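Local structure of uncharacterized protein (Parabacteroides distasonis, 4KW2) at residues Q27-H32 / S240-D245; K205-K210 / Q251-S256. The protein is of unknown function but belongs to the xylose isomerase-like TIM barrel family and may be an isomerase. All blocks are in the same frame, centred on the assembly; numbering follows the deposited sequence.

Interaction 1: Q27-H32 / S240-D245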
loop_
_atom_site.group_PDB
_atom_site.type_symbol
_atom_site.label_atom_id
_atom_site.label_comp_id
_atom_site.label_asym_id
_atom_site.label_seq_id
_atom_site.Cartn_x
_atom_site.Cartn_y
_atom_site.Cartn_z
ATOM N N GLN A 27 -2.370 -16.593 7.517
ATOM C CA GLN A 27 -3.563 -15.747 7.535
ATOM C C GLN A 27 -4.369 -16.076 6.294
ATOM O O GLN A 27 -3.882 -15.912 5.171
ATOM C CB GLN A 27 -3.196 -14.270 7.525
ATOM C CG GLN A 27 -2.397 -13.827 8.736
ATOM C CD GLN A 27 -2.085 -12.345 8.706
ATOM O OE1 GLN A 27 -2.937 -11.529 8.340
ATOM N NE2 GLN A 27 -0.851 -11.987 9.075
ATOM N N THR A 28 -5.602 -16.537 6.482
ATOM C CA THR A 28 -6.432 -16.936 5.342
ATOM C C THR A 28 -6.745 -15.741 4.429
ATOM O O THR A 28 -7.070 -15.926 3.260
ATOM C CB THR A 28 -7.731 -17.636 5.791
ATOM O OG1 THR A 28 -8.477 -16.778 6.659
ATOM C CG2 THR A 28 -7.413 -18.933 6.533
ATOM N N TRP A 29 -6.626 -14.521 4.951
ATOM C CA TRP A 29 -6.752 -13.311 4.125
ATOM C C TRP A 29 -5.874 -13.367 2.865
ATOM O O TRP A 29 -6.228 -12.811 1.826
ATOM C CB TRP A 29 -6.424 -12.052 4.941
ATOM C CG TRP A 29 -6.610 -10.822 4.144
ATOM C CD1 TRP A 29 -5.634 -10.009 3.664
ATOM C CD2 TRP A 29 -7.854 -10.279 3.680
ATOM N NE1 TRP A 29 -6.185 -8.986 2.937
ATOM C CE2 TRP A 29 -7.549 -9.128 2.927
ATOM C CE3 TRP A 29 -9.193 -10.655 3.829
ATOM C CZ2 TRP A 29 -8.538 -8.337 2.329
ATOM C CZ3 TRP A 29 -10.173 -9.881 3.238
ATOM C CH2 TRP A 29 -9.841 -8.731 2.489
ATOM N N THR A 30 -4.734 -14.036 2.975
ATOM C CA THR A 30 -3.849 -14.296 1.841
ATOM C C THR A 30 -4.610 -14.747 0.600
ATOM O O THR A 30 -4.298 -14.331 -0.517
ATOM C CB THR A 30 -2.824 -15.381 2.226
ATOM O OG1 THR A 30 -2.029 -14.903 3.317
ATOM C CG2 THR A 30 -1.915 -15.742 1.058
ATOM N N PHE A 31 -5.611 -15.598 0.806
ATOM C CA PHE A 31 -6.382 -16.181 -0.292
ATOM C C PHE A 31 -7.859 -15.805 -0.198
ATOM O O PHE A 31 -8.732 -16.642 -0.440
ATOM C CB PHE A 31 -6.234 -17.707 -0.265
ATOM C CG PHE A 31 -4.823 -18.188 -0.468
ATOM C CD1 PHE A 31 -4.236 -18.134 -1.725
ATOM C CD2 PHE A 31 -4.093 -18.707 0.584
ATOM C CE1 PHE A 31 -2.941 -18.578 -1.923
ATOM C CE2 PHE A 31 -2.801 -19.157 0.391
ATOM C CZ PHE A 31 -2.224 -19.091 -0.864
ATOM N N HIS A 32 -8.142 -14.548 0.141
ATOM C CA HIS A 32 -9.522 -14.120 0.393
ATOM C C HIS A 32 -10.394 -14.151 -0.860
ATOM O O HIS A 32 -11.623 -14.151 -0.751
ATOM C CB HIS A 32 -9.578 -12.741 1.054
ATOM C CG HIS A 32 -9.107 -11.621 0.183
ATOM N ND1 HIS A 32 -7.808 -11.164 0.200
ATOM C CD2 HIS A 32 -9.766 -10.854 -0.716
ATOM C CE1 HIS A 32 -7.682 -10.169 -0.659
ATOM N NE2 HIS A 32 -8.856 -9.960 -1.227
ATOM N N SER A 240 2.063 -15.737 12.230
ATOM C CA SER A 240 0.944 -15.794 11.317
ATOM C C SER A 240 1.294 -15.003 10.059
ATOM O O SER A 240 1.376 -13.767 10.091
ATOM C CB SER A 240 -0.293 -15.225 12.003
ATOM O OG SER A 240 -1.454 -15.624 11.318
ATOM N N ILE A 241 1.507 -15.714 8.956
ATOM C CA ILE A 241 2.017 -15.091 7.747
ATOM C C ILE A 241 0.920 -14.738 6.737
ATOM O O ILE A 241 -0.077 -15.449 6.578
ATOM C CB ILE A 241 3.111 -15.947 7.062
ATOM C CG1 ILE A 241 2.526 -17.173 6.360
ATOM C CG2 ILE A 241 4.162 -16.383 8.078
ATOM C CD1 ILE A 241 3.027 -17.337 4.944
ATOM N N GLU A 242 1.127 -13.615 6.065
ATOM C CA GLU A 242 0.290 -13.193 4.960
ATOM C C GLU A 242 1.239 -12.882 3.815
ATOM O O GLU A 242 2.370 -12.432 4.043
ATOM C CB GLU A 242 -0.513 -11.949 5.370
ATOM C CG GLU A 242 -1.605 -11.511 4.396
ATOM C CD GLU A 242 -1.117 -10.609 3.269
ATOM O OE1 GLU A 242 0.000 -10.043 3.342
ATOM O OE2 GLU A 242 -1.875 -10.467 2.290
ATOM N N TYR A 243 0.801 -13.138 2.590
ATOM C CA TYR A 243 1.529 -12.664 1.425
ATOM C C TYR A 243 0.586 -12.312 0.291
ATOM O O TYR A 243 -0.588 -12.674 0.311
ATOM C CB TYR A 243 2.593 -13.681 0.982
ATOM C CG TYR A 243 2.096 -14.992 0.395
ATOM C CD1 TYR A 243 1.842 -16.091 1.205
ATOM C CD2 TYR A 243 1.934 -15.146 -0.980
ATOM C CE1 TYR A 243 1.424 -17.300 0.672
ATOM C CE2 TYR A 243 1.510 -16.351 -1.524
ATOM C CZ TYR A 243 1.260 -17.425 -0.691
ATOM O OH TYR A 243 0.858 -18.625 -1.222
ATOM N N ASP A 244 1.110 -11.584 -0.686
ATOM C CA ASP A 244 0.349 -11.228 -1.870
ATOM C C ASP A 244 0.367 -12.412 -2.825
ATOM O O ASP A 244 1.379 -12.662 -3.481
ATOM C CB ASP A 244 0.960 -9.993 -2.534
ATOM C CG ASP A 244 0.059 -9.388 -3.592
ATOM O OD1 ASP A 244 -0.758 -10.127 -4.188
ATOM O OD2 ASP A 244 0.172 -8.165 -3.825
ATOM N N ASP A 245 -0.750 -13.132 -2.914
ATOM C CA ASP A 245 -0.794 -14.366 -3.706
ATOM C C ASP A 245 -0.877 -14.108 -5.202
ATOM O O ASP A 245 -0.836 -15.047 -5.984
ATOM C CB ASP A 245 -1.934 -15.297 -3.259
ATOM C CG ASP A 245 -3.314 -14.773 -3.624
ATOM O OD1 ASP A 245 -3.535 -13.546 -3.551
ATOM O OD2 ASP A 245 -4.187 -15.599 -3.962
HETATM O O HOH W 1 -2.959 -12.144 -1.057
#
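T30 and Y243 make the tight part of this contact. The methyl CG2 of T30 sits over one face of the Y243 ring, 3.8 Å from its centroid and near the ring normal. With chi1 at -62°, that methyl lies anti to the backbone N, while OG1 turns back to donate to Q27 O at 2.8 Å and takes a weak bond from Y243 N. F31 fills in beside them: its CZ comes within 3.1 Å of Y243 OH, the two ring planes nearly perpendicular. Just before this turn, Q27 N bonds almost straight to I241 O (2.7 Å). The Q27 side chain runs out extended beyond CG, so that NE2 reaches S240 O at 3.0 Å from above the carbonyl plane, and its amide lies against E242 CB. A water between the two backbones accepts from D245 N and probably donates to T30 O and Y243 O. The partly exposed W29 side is looser: E242, its OE1 bonded to D206 N, brings OE2 only to 4.0 Å from W29 CD1. H32 ND1 sits over the centre of one indole face, and A214 of the second subunit also packs on W29. In the fold, strands 23-27 and 238-241 close the barrel here, I241 also bonding to G25; F31 leans on helix 36-46, and I241 and Y243 pack on helix 250-262.

Interaction 2: K205-K210 / Q251-S256. With SO4 (sulfate ion), chain B.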
loop_
_atom_site.group_PDB
_atom_site.type_symbol
_atom_site.label_atom_id
_atom_site.label_comp_id
_atom_site.label_asym_id
_atom_site.label_seq_id
_atom_site.Cartn_x
_atom_site.Cartn_y
_atom_site.Cartn_z
ATOM N N LYS A 205 3.277 -9.512 7.344
ATOM C CA LYS A 205 2.529 -9.037 6.190
ATOM C C LYS A 205 3.450 -9.015 4.974
ATOM O O LYS A 205 4.640 -8.746 5.103
ATOM C CB LYS A 205 1.989 -7.635 6.468
ATOM C CG LYS A 205 1.007 -7.111 5.436
ATOM C CD LYS A 205 0.368 -5.812 5.914
ATOM C CE LYS A 205 -0.269 -5.030 4.772
ATOM N NZ LYS A 205 -1.347 -5.799 4.091
ATOM N N ASP A 206 2.891 -9.297 3.800
ATOM C CA ASP A 206 3.627 -9.248 2.537
ATOM C C ASP A 206 4.956 -9.989 2.616
ATOM O O ASP A 206 6.012 -9.440 2.306
ATOM C CB ASP A 206 3.830 -7.796 2.091
ATOM C CG ASP A 206 2.526 -7.133 1.683
ATOM O OD1 ASP A 206 1.753 -7.753 0.915
ATOM O OD2 ASP A 206 2.268 -5.997 2.134
ATOM N N LEU A 207 4.883 -11.247 3.036
ATOM C CA LEU A 207 6.056 -12.084 3.145
ATOM C C LEU A 207 6.667 -12.236 1.769
ATOM O O LEU A 207 5.953 -12.471 0.804
ATOM C CB LEU A 207 5.697 -13.462 3.712
ATOM C CG LEU A 207 6.873 -14.426 3.882
ATOM C CD1 LEU A 207 7.927 -13.816 4.783
ATOM C CD2 LEU A 207 6.398 -15.758 4.429
ATOM N N THR A 208 7.986 -12.071 1.691
ATOM C CA THR A 208 8.728 -12.248 0.450
ATOM C C THR A 208 9.677 -13.433 0.558
ATOM O O THR A 208 9.888 -13.997 1.634
ATOM C CB THR A 208 9.539 -10.988 0.089
ATOM O OG1 THR A 208 10.502 -10.718 1.116
ATOM C CG2 THR A 208 8.619 -9.791 -0.058
ATOM N N ASP A 209 10.234 -13.804 -0.586
ATOM C CA ASP A 209 11.231 -14.860 -0.681
ATOM C C ASP A 209 12.431 -14.508 0.203
ATOM O O ASP A 209 13.082 -13.483 -0.003
ATOM C CB ASP A 209 11.671 -14.994 -2.149
ATOM C CG ASP A 209 12.403 -16.288 -2.440
ATOM O OD1 ASP A 209 12.779 -17.026 -1.506
ATOM O OD2 ASP A 209 12.601 -16.571 -3.636
ATOM N N LYS A 210 12.697 -15.352 1.196
ATOM C CA LYS A 210 13.796 -15.151 2.157
ATOM C C LYS A 210 13.733 -13.818 2.923
ATOM O O LYS A 210 14.745 -13.322 3.408
ATOM C CB LYS A 210 15.140 -15.350 1.448
ATOM C CG LYS A 210 15.392 -16.819 1.121
ATOM C CD LYS A 210 15.980 -17.033 -0.262
ATOM C CE LYS A 210 16.011 -18.518 -0.600
ATOM N NZ LYS A 210 15.803 -18.756 -2.056
ATOM N N GLN A 251 5.976 -21.999 -4.376
ATOM C CA GLN A 251 7.412 -22.293 -4.334
ATOM C C GLN A 251 8.238 -21.182 -3.691
ATOM O O GLN A 251 9.129 -21.460 -2.885
ATOM C CB GLN A 251 7.942 -22.589 -5.739
ATOM C CG GLN A 251 7.488 -23.930 -6.291
ATOM C CD GLN A 251 7.677 -25.059 -5.293
ATOM O OE1 GLN A 251 6.730 -25.777 -4.962
ATOM N NE2 GLN A 251 8.899 -25.199 -4.780
ATOM N N GLU A 252 7.944 -19.931 -4.037
ATOM C CA GLU A 252 8.687 -18.802 -3.489
ATOM C C GLU A 252 8.502 -18.687 -1.985
ATOM O O GLU A 252 9.468 -18.485 -1.248
ATOM C CB GLU A 252 8.280 -17.489 -4.172
ATOM C CG GLU A 252 8.922 -17.303 -5.538
ATOM C CD GLU A 252 8.369 -16.121 -6.317
ATOM O OE1 GLU A 252 7.428 -15.450 -5.838
ATOM O OE2 GLU A 252 8.885 -15.866 -7.424
ATOM N N ILE A 253 7.258 -18.820 -1.532
ATOM C CA ILE A 253 6.952 -18.703 -0.112
ATOM C C ILE A 253 7.526 -19.907 0.653
ATOM O O ILE A 253 8.022 -19.753 1.770
ATOM C CB ILE A 253 5.433 -18.542 0.134
ATOM C CG1 ILE A 253 4.900 -17.295 -0.582
ATOM C CG2 ILE A 253 5.127 -18.446 1.623
ATOM C CD1 ILE A 253 5.521 -15.985 -0.131
ATOM N N ARG A 254 7.503 -21.088 0.040
ATOM C CA ARG A 254 8.095 -22.274 0.671
ATOM C C ARG A 254 9.579 -22.100 0.993
ATOM O O ARG A 254 10.062 -22.682 1.965
ATOM C CB ARG A 254 7.848 -23.537 -0.154
ATOM C CG ARG A 254 6.500 -24.160 0.159
ATOM C CD ARG A 254 6.176 -25.340 -0.732
ATOM N NE ARG A 254 7.080 -26.479 -0.559
ATOM C CZ ARG A 254 7.062 -27.328 0.471
ATOM N NH1 ARG A 254 6.206 -27.179 1.476
ATOM N NH2 ARG A 254 7.918 -28.340 0.500
ATOM N N ASN A 255 10.288 -21.279 0.217
ATOM C CA ASN A 255 11.671 -20.902 0.560
ATOM C C ASN A 255 11.806 -20.206 1.910
ATOM O O ASN A 255 12.751 -20.472 2.652
ATOM C CB ASN A 255 12.269 -19.985 -0.496
ATOM C CG ASN A 255 12.505 -20.686 -1.808
ATOM O OD1 ASN A 255 12.819 -21.868 -1.840
ATOM N ND2 ASN A 255 12.358 -19.956 -2.905
ATOM N N SER A 256 10.882 -19.299 2.215
ATOM C CA SER A 256 10.887 -18.622 3.508
ATOM C C SER A 256 10.352 -19.528 4.613
ATOM O O SER A 256 10.918 -19.580 5.702
ATOM C CB SER A 256 10.076 -17.330 3.453
ATOM O OG SER A 256 10.768 -16.354 2.703
HETATM S S SO4 B . 8.970 -28.598 -3.097
HETATM O O1 SO4 B . 9.142 -29.277 -1.795
HETATM O O2 SO4 B . 7.914 -29.284 -3.866
HETATM O O3 SO4 B . 8.599 -27.180 -2.888
HETATM O O4 SO4 B . 10.240 -28.671 -3.851
#
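One helix hydroxyl, S256 OG, serves two backbone groups of the facing loop. It donates to T208 O at 2.7 Å, in the carbonyl plane and on a lone pair, and accepts a short but bent, weak bond from K210 N (2.6 Å, 123° at the hydrogen). With its chi1 at -72°, OG lies beside the helix backbone N and points into the turn around D209, where K210 adopts a left-handed backbone conformation. A second polar grip lies nearer the surface. N255 ND2 bonds to D209 OD1 at 3.3 Å, meeting it on the syn side but well out of the carboxylate plane, and reaches OD2 more weakly; amide and carboxylate lie only 14° from parallel. K210 NZ bends back to form a salt bridge with the same OD1 (3.5 Å), so this oxygen faces both an amide and a probably charged amine. Beneath, L207 CD2 packs against I253 CG2 at 4.1 Å, and I253 CD1 touches L207 O. Elsewhere on the helix, Q251 NE2 and R254 NE both bond to O3 of a sulfate, probably from the crystallisation liquor, and R254 NH2 holds O1 at 2.8 Å. The contact thus fastens the loop following strand 199-204 to helix 250-262, with L207 and I253 both resting on I241 of strand 238-241.

Interactions 1 and 2 have centres about 11 Å apart and interlock along the chain: 27-32, 205-210, 240-245, then 251-256. Interaction 1 lies where the first and last strands of the eight-stranded barrel meet; interaction 2 lies further out, joining the loop after the seventh strand to the final helix. They touch directly: E242 O and L207 N are 3.0 Å apart in a probable hydrogen bond, and the Y243 ring packs on I253. Strand 238-241 leads into helix 250-262, so one strand-to-helix connection carries half of each contact. Together they tie the barrel's closing seam to loops at the C-terminal ends of its strands, where TIM barrels generally carry their active sites.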